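Local coordinates for iron-regulated transcriptional activator AFT2 (Saccharomyces cerevisiae, PDB 4LMG), which activates transcription of iron-regulon genes when iron is scarce, recognising the 5'-CACCC-3' element in their promoters, at residues 46-51 / 75-80. Numbering follows the deposited sequence.
Sequences VTFKCR and FRIRAA. With ZN (zinc ion), chain I; nucleotides of chain H; nucleotides of chain G.
Residues 75-80 start beside the zinc site and run antiparallel to residues 46-51 in the sheet of this WRKY-GCM1 DNA-binding domain. Phe75 has CG anti to the backbone N, which sets CD1 4.0 Å from SG of Cys50, an oblique sulfur-aromatic contact; that sulfur binds the zinc at 2.3 Å alongside Cys73, His97 and His99, and His97 stacks on Phe75. A water accepts from Cys50 N and lies within hydrogen-bonding reach of Phe75 O, bridging the segments beyond their last direct bond. Arg76 bends at chi2 (-58°), so that NH1 donates to Phe75 O at 2.8 Å, in the guanidinium plane. The extended Lys49 chain lays CD over the centre of one guanidinium face, and C2 of DA1 of chain H lies over the other, 3.1 Å from NH2. Ile77 exchanges two backbone bonds with Phe48; Phe48 N to Ile77 O is short (2.7 Å) and nearly straight (175°). On the same face their CB atoms meet at 3.9 Å, and helix 21-29 packs on both. Arg78 turns to the DNA side, across from Thr47, whose OG1 donates to OP1 of DA2 of chain H at 2.9 Å. Ala79 adds a second hydrogen-bonded pair, with Val46, its methyl at the edge of the Phe48 ring. These two strands thus turn an apolar side to that helix and a polar, mostly cationic side to DNA; Lys49 NZ and Arg76 NH2, 4.4 Å apart, may repel, a cost probably eased by the DG9 phosphate of chain G and Glu39, which makes long, weak ion pairs with both residues.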
ATOM      1  N   VAL A  46      -1.066  -3.929  15.194  1.00 27.00           N
ATOM      2  CA  VAL A  46      -0.241  -4.370  14.078  1.00 28.68           C
ATOM      3  C   VAL A  46      -0.398  -5.871  13.882  1.00 34.29           C
ATOM      4  O   VAL A  46      -0.279  -6.647  14.830  1.00 29.63           O
ATOM      5  CB  VAL A  46       1.245  -4.054  14.303  1.00 27.42           C
ATOM      6  CG1 VAL A  46       2.035  -4.327  13.029  1.00 25.74           C
ATOM      7  CG2 VAL A  46       1.415  -2.613  14.743  1.00 25.62           C
ATOM      8  N   THR A  47      -0.682  -6.273  12.649  1.00 30.62           N
ATOM      9  CA  THR A  47      -0.804  -7.685  12.320  1.00 32.85           C
ATOM     10  C   THR A  47       0.360  -8.113  11.437  1.00 31.60           C
ATOM     11  O   THR A  47       0.651  -7.479  10.427  1.00 35.21           O
ATOM     12  CB  THR A  47      -2.125  -7.987  11.597  1.00 35.22           C
ATOM     13  OG1 THR A  47      -3.224  -7.665  12.457  1.00 34.83           O
ATOM     14  CG2 THR A  47      -2.200  -9.457  11.221  1.00 35.49           C
ATOM     15  N   PHE A  48       1.026  -9.189  11.837  1.00 29.40           N
ATOM     16  CA  PHE A  48       2.189  -9.686  11.121  1.00 27.07           C
ATOM     17  C   PHE A  48       1.899 -11.046  10.506  1.00 29.70           C
ATOM     18  O   PHE A  48       1.040 -11.785  10.986  1.00 27.99           O
ATOM     19  CB  PHE A  48       3.383  -9.808  12.069  1.00 20.80           C
ATOM     20  CG  PHE A  48       3.753  -8.524  12.754  1.00 25.46           C
ATOM     21  CD1 PHE A  48       3.121  -8.139  13.924  1.00 22.45           C
ATOM     22  CD2 PHE A  48       4.744  -7.709  12.235  1.00 26.89           C
ATOM     23  CE1 PHE A  48       3.467  -6.963  14.559  1.00 22.63           C
ATOM     24  CE2 PHE A  48       5.093  -6.533  12.863  1.00 30.86           C
ATOM     25  CZ  PHE A  48       4.454  -6.160  14.029  1.00 23.28           C
ATOM     26  N   LYS A  49       2.623 -11.370   9.441  1.00 28.10           N
ATOM     27  CA  LYS A  49       2.556 -12.699   8.846  1.00 31.46           C
ATOM     28  C   LYS A  49       3.875 -13.036   8.160  1.00 21.49           C
ATOM     29  O   LYS A  49       4.786 -12.209   8.111  1.00 17.16           O
ATOM     30  CB  LYS A  49       1.399 -12.792   7.852  1.00 29.51           C
ATOM     31  CG  LYS A  49       1.518 -11.848   6.667  1.00 26.77           C
ATOM     32  CD  LYS A  49       0.318 -11.989   5.754  1.00 30.51           C
ATOM     33  CE  LYS A  49       0.378 -11.006   4.598  1.00 36.30           C
ATOM     34  NZ  LYS A  49      -0.897 -11.015   3.829  1.00 45.00           N
ATOM     35  N   CYS A  50       3.977 -14.252   7.636  1.00 20.50           N
ATOM     36  CA  CYS A  50       5.180 -14.659   6.919  1.00 34.35           C
ATOM     37  C   CYS A  50       5.257 -13.953   5.577  1.00 30.11           C
ATOM     38  O   CYS A  50       4.262 -13.862   4.860  1.00 25.98           O
ATOM     39  CB  CYS A  50       5.207 -16.174   6.705  1.00 33.58           C
ATOM     40  SG  CYS A  50       5.580 -17.139   8.184  1.00 27.89           S
ATOM     41  N   ARG A  51       6.439 -13.450   5.242  1.00 23.35           N
ATOM     42  CA  ARG A  51       6.651 -12.886   3.919  1.00 28.25           C
ATOM     43  C   ARG A  51       6.173 -13.882   2.875  1.00 31.00           C
ATOM     44  O   ARG A  51       6.382 -15.090   3.012  1.00 30.53           O
ATOM     45  CB  ARG A  51       8.123 -12.562   3.681  1.00 30.19           C
ATOM     46  CG  ARG A  51       8.381 -11.919   2.327  1.00 34.66           C
ATOM     47  CD  ARG A  51       9.858 -11.685   2.098  1.00 30.29           C
ATOM     48  NE  ARG A  51      10.471 -11.033   3.248  1.00 28.51           N
ATOM     49  CZ  ARG A  51      10.374  -9.736   3.513  1.00 30.19           C
ATOM     50  NH1 ARG A  51       9.682  -8.939   2.708  1.00 33.65           N
ATOM     51  NH2 ARG A  51      10.967  -9.236   4.587  1.00 37.24           N
ATOM     52  N   PHE A  75      -0.038 -18.669   9.482  1.00 38.18           N
ATOM     53  CA  PHE A  75       0.651 -18.085  10.632  1.00 32.39           C
ATOM     54  C   PHE A  75       0.352 -16.594  10.768  1.00 37.44           C
ATOM     55  O   PHE A  75       0.427 -15.846   9.792  1.00 35.42           O
ATOM     56  CB  PHE A  75       2.159 -18.309  10.509  1.00 32.33           C
ATOM     57  CG  PHE A  75       2.957 -17.760  11.661  1.00 28.29           C
ATOM     58  CD1 PHE A  75       3.573 -16.523  11.570  1.00 21.86           C
ATOM     59  CD2 PHE A  75       3.107 -18.492  12.830  1.00 33.64           C
ATOM     60  CE1 PHE A  75       4.318 -16.021  12.627  1.00 21.41           C
ATOM     61  CE2 PHE A  75       3.848 -17.996  13.887  1.00 26.43           C
ATOM     62  CZ  PHE A  75       4.454 -16.759  13.786  1.00 21.12           C
ATOM     63  N   ARG A  76       0.011 -16.168  11.982  1.00 24.35           N
ATOM     64  CA  ARG A  76      -0.305 -14.767  12.237  1.00 31.15           C
ATOM     65  C   ARG A  76       0.173 -14.307  13.608  1.00 35.78           C
ATOM     66  O   ARG A  76       0.047 -15.026  14.597  1.00 29.46           O
ATOM     67  CB  ARG A  76      -1.811 -14.516  12.120  1.00 30.27           C
ATOM     68  CG  ARG A  76      -2.358 -14.544  10.704  1.00 31.97           C
ATOM     69  CD  ARG A  76      -1.665 -13.521   9.820  1.00 33.81           C
ATOM     70  NE  ARG A  76      -2.294 -13.419   8.506  1.00 32.10           N
ATOM     71  CZ  ARG A  76      -2.131 -14.305   7.528  1.00 32.87           C
ATOM     72  NH1 ARG A  76      -1.361 -15.370   7.713  1.00 20.02           N
ATOM     73  NH2 ARG A  76      -2.740 -14.129   6.364  1.00 35.58           N
ATOM     74  N   ILE A  77       0.725 -13.101  13.659  1.00 34.28           N
ATOM     75  CA  ILE A  77       1.040 -12.463  14.929  1.00 30.74           C
ATOM     76  C   ILE A  77       0.252 -11.164  15.034  1.00 38.30           C
ATOM     77  O   ILE A  77       0.241 -10.357  14.103  1.00 34.15           O
ATOM     78  CB  ILE A  77       2.538 -12.162  15.066  1.00 30.57           C
ATOM     79  CG1 ILE A  77       3.356 -13.449  14.946  1.00 30.26           C
ATOM     80  CG2 ILE A  77       2.823 -11.480  16.394  1.00 27.76           C
ATOM     81  CD1 ILE A  77       4.837 -13.242  15.145  1.00 23.21           C
ATOM     82  N   ARG A  78      -0.417 -10.968  16.162  1.00 32.63           N
ATOM     83  CA  ARG A  78      -1.225  -9.772  16.356  1.00 29.73           C
ATOM     84  C   ARG A  78      -0.814  -9.028  17.619  1.00 25.81           C
ATOM     85  O   ARG A  78      -0.907  -9.560  18.722  1.00 28.35           O
ATOM     86  CB  ARG A  78      -2.710 -10.135  16.403  1.00 43.86           C
ATOM     87  CG  ARG A  78      -3.652  -8.941  16.402  1.00 57.57           C
ATOM     88  CD  ARG A  78      -5.060  -9.371  16.025  1.00 72.04           C
ATOM     89  NE  ARG A  78      -6.018  -8.275  16.112  1.00 86.91           N
ATOM     90  CZ  ARG A  78      -6.792  -8.044  17.168  1.00 96.31           C
ATOM     91  NH1 ARG A  78      -6.720  -8.838  18.229  1.00 99.29           N
ATOM     92  NH2 ARG A  78      -7.637  -7.022  17.164  1.00 95.52           N
ATOM     93  N   ALA A  79      -0.333  -7.803  17.446  1.00 24.85           N
ATOM     94  CA  ALA A  79      -0.012  -6.943  18.572  1.00 28.56           C
ATOM     95  C   ALA A  79      -1.094  -5.884  18.700  1.00 33.19           C
ATOM     96  O   ALA A  79      -1.387  -5.171  17.742  1.00 39.09           O
ATOM     97  CB  ALA A  79       1.347  -6.299  18.381  1.00 18.60           C
ATOM     98  N   ALA A  80      -1.690  -5.786  19.883  1.00 33.67           N
ATOM     99  CA  ALA A  80      -2.793  -4.859  20.106  1.00 32.38           C
ATOM    100  C   ALA A  80      -2.587  -4.015  21.360  1.00 32.55           C
ATOM    101  O   ALA A  80      -2.189  -4.523  22.404  1.00 37.50           O
ATOM    102  CB  ALA A  80      -4.111  -5.619  20.187  1.00 30.64           C
TER
HETATM  103 ZN    ZN I 201       4.678 -19.156   7.619  1.00 37.33          ZN
ATOM    104  O5'  DA H   1      -7.446 -11.271  14.446  1.00 94.44           O
ATOM    105  C5'  DA H   1      -6.718 -11.994  13.456  1.00 91.14           C
ATOM    106  C4'  DA H   1      -6.173 -11.061  12.388  1.00 86.75           C
ATOM    107  O4'  DA H   1      -5.322 -11.806  11.484  1.00 88.65           O
ATOM    108  C3'  DA H   1      -7.217 -10.426  11.482  1.00 84.25           C
ATOM    109  O3'  DA H   1      -6.694  -9.242  10.891  1.00 78.18           O
ATOM    110  C2'  DA H   1      -7.433 -11.518  10.439  1.00 87.32           C
ATOM    111  C1'  DA H   1      -6.039 -12.129  10.308  1.00 90.85           C
ATOM    112  N9   DA H   1      -6.052 -13.583  10.175  1.00100.89           N
ATOM    113  C8   DA H   1      -6.168 -14.503  11.182  1.00103.41           C
ATOM    114  N7   DA H   1      -6.149 -15.747  10.768  1.00106.06           N
ATOM    115  C5   DA H   1      -6.010 -15.637   9.395  1.00110.37           C
ATOM    116  C6   DA H   1      -5.924 -16.601   8.370  1.00116.10           C
ATOM    117  N6   DA H   1      -5.969 -17.919   8.594  1.00118.04           N
ATOM    118  N1   DA H   1      -5.790 -16.154   7.104  1.00117.72           N
ATOM    119  C2   DA H   1      -5.745 -14.834   6.885  1.00114.93           C
ATOM    120  N3   DA H   1      -5.814 -13.834   7.763  1.00109.80           N
ATOM    121  C4   DA H   1      -5.948 -14.309   9.011  1.00107.03           C
TER
ATOM    122  P    DG G   9       4.150  -9.498   1.480  1.00 25.74           P
ATOM    123  OP1  DG G   9       5.121 -10.609   1.399  1.00 23.59           O
ATOM    124  OP2  DG G   9       2.800  -9.760   2.033  1.00 19.67           O
ATOM    125  O5'  DG G   9       4.812  -8.297   2.296  1.00 28.45           O
ATOM    126  C5'  DG G   9       6.014  -7.737   1.782  1.00 25.86           C
ATOM    127  C4'  DG G   9       6.110  -6.256   2.094  1.00 22.51           C
ATOM    128  O4'  DG G   9       5.284  -5.493   1.172  1.00 29.38           O
ATOM    129  C3'  DG G   9       5.642  -5.849   3.483  1.00 25.94           C
ATOM    130  O3'  DG G   9       6.409  -4.719   3.873  1.00 27.01           O
ATOM    131  C2'  DG G   9       4.173  -5.501   3.246  1.00 21.60           C
ATOM    132  C1'  DG G   9       4.233  -4.847   1.866  1.00 25.19           C
ATOM    133  N9   DG G   9       3.036  -4.992   1.034  1.00 24.05           N
ATOM    134  C8   DG G   9       2.316  -6.137   0.798  1.00 30.05           C
ATOM    135  N7   DG G   9       1.302  -5.961  -0.005  1.00 21.75           N
ATOM    136  C5   DG G   9       1.359  -4.613  -0.336  1.00 27.83           C
ATOM    137  C6   DG G   9       0.522  -3.842  -1.178  1.00 27.67           C
ATOM    138  O6   DG G   9      -0.472  -4.209  -1.822  1.00 22.27           O
ATOM    139  N1   DG G   9       0.930  -2.512  -1.237  1.00 19.42           N
ATOM    140  C2   DG G   9       2.016  -1.998  -0.565  1.00 27.41           C
ATOM    141  N2   DG G   9       2.259  -0.691  -0.741  1.00 18.06           N
ATOM    142  N3   DG G   9       2.809  -2.709   0.226  1.00 20.51           N
ATOM    143  C4   DG G   9       2.422  -4.005   0.294  1.00 22.95           C
TER
ATOM    144  P    DA H   2      -7.121  -7.800  11.456  1.00 52.09           P
ATOM    145  OP1  DA H   2      -5.909  -6.949  11.490  1.00 41.96           O
ATOM    146  OP2  DA H   2      -7.887  -8.008  12.706  1.00 58.11           O
ATOM    147  O5'  DA H   2      -8.101  -7.226  10.319  1.00 71.71           O
ATOM    148  C5'  DA H   2      -8.987  -8.099   9.614  1.00 63.12           C
ATOM    149  C4'  DA H   2     -10.165  -7.384   8.961  1.00 49.27           C
ATOM    150  O4'  DA H   2     -10.450  -6.130   9.633  1.00 35.55           O
ATOM    151  C3'  DA H   2     -10.015  -7.047   7.482  1.00 47.10           C
ATOM    152  O3'  DA H   2     -11.266  -7.238   6.838  1.00 44.19           O
ATOM    153  C2'  DA H   2      -9.620  -5.574   7.483  1.00 40.84           C
ATOM    154  C1'  DA H   2     -10.266  -5.039   8.759  1.00 30.45           C
ATOM    155  N9   DA H   2      -9.411  -4.082   9.444  1.00 22.03           N
ATOM    156  C8   DA H   2      -8.724  -4.279  10.607  1.00 24.81           C
ATOM    157  N7   DA H   2      -8.023  -3.239  10.989  1.00 26.57           N
ATOM    158  C5   DA H   2      -8.266  -2.296  10.007  1.00 24.42           C
ATOM    159  C6   DA H   2      -7.815  -0.977   9.830  1.00 23.82           C
ATOM    160  N6   DA H   2      -6.987  -0.370  10.683  1.00 27.02           N
ATOM    161  N1   DA H   2      -8.247  -0.312   8.741  1.00 23.34           N
ATOM    162  C2   DA H   2      -9.075  -0.930   7.892  1.00 32.80           C
ATOM    163  N3   DA H   2      -9.570  -2.166   7.954  1.00 28.74           N
ATOM    164  C4   DA H   2      -9.119  -2.799   9.045  1.00 23.11           C
TER
HETATM  165  O   HOH W   1       2.031 -16.270   7.575  1.00 28.25           O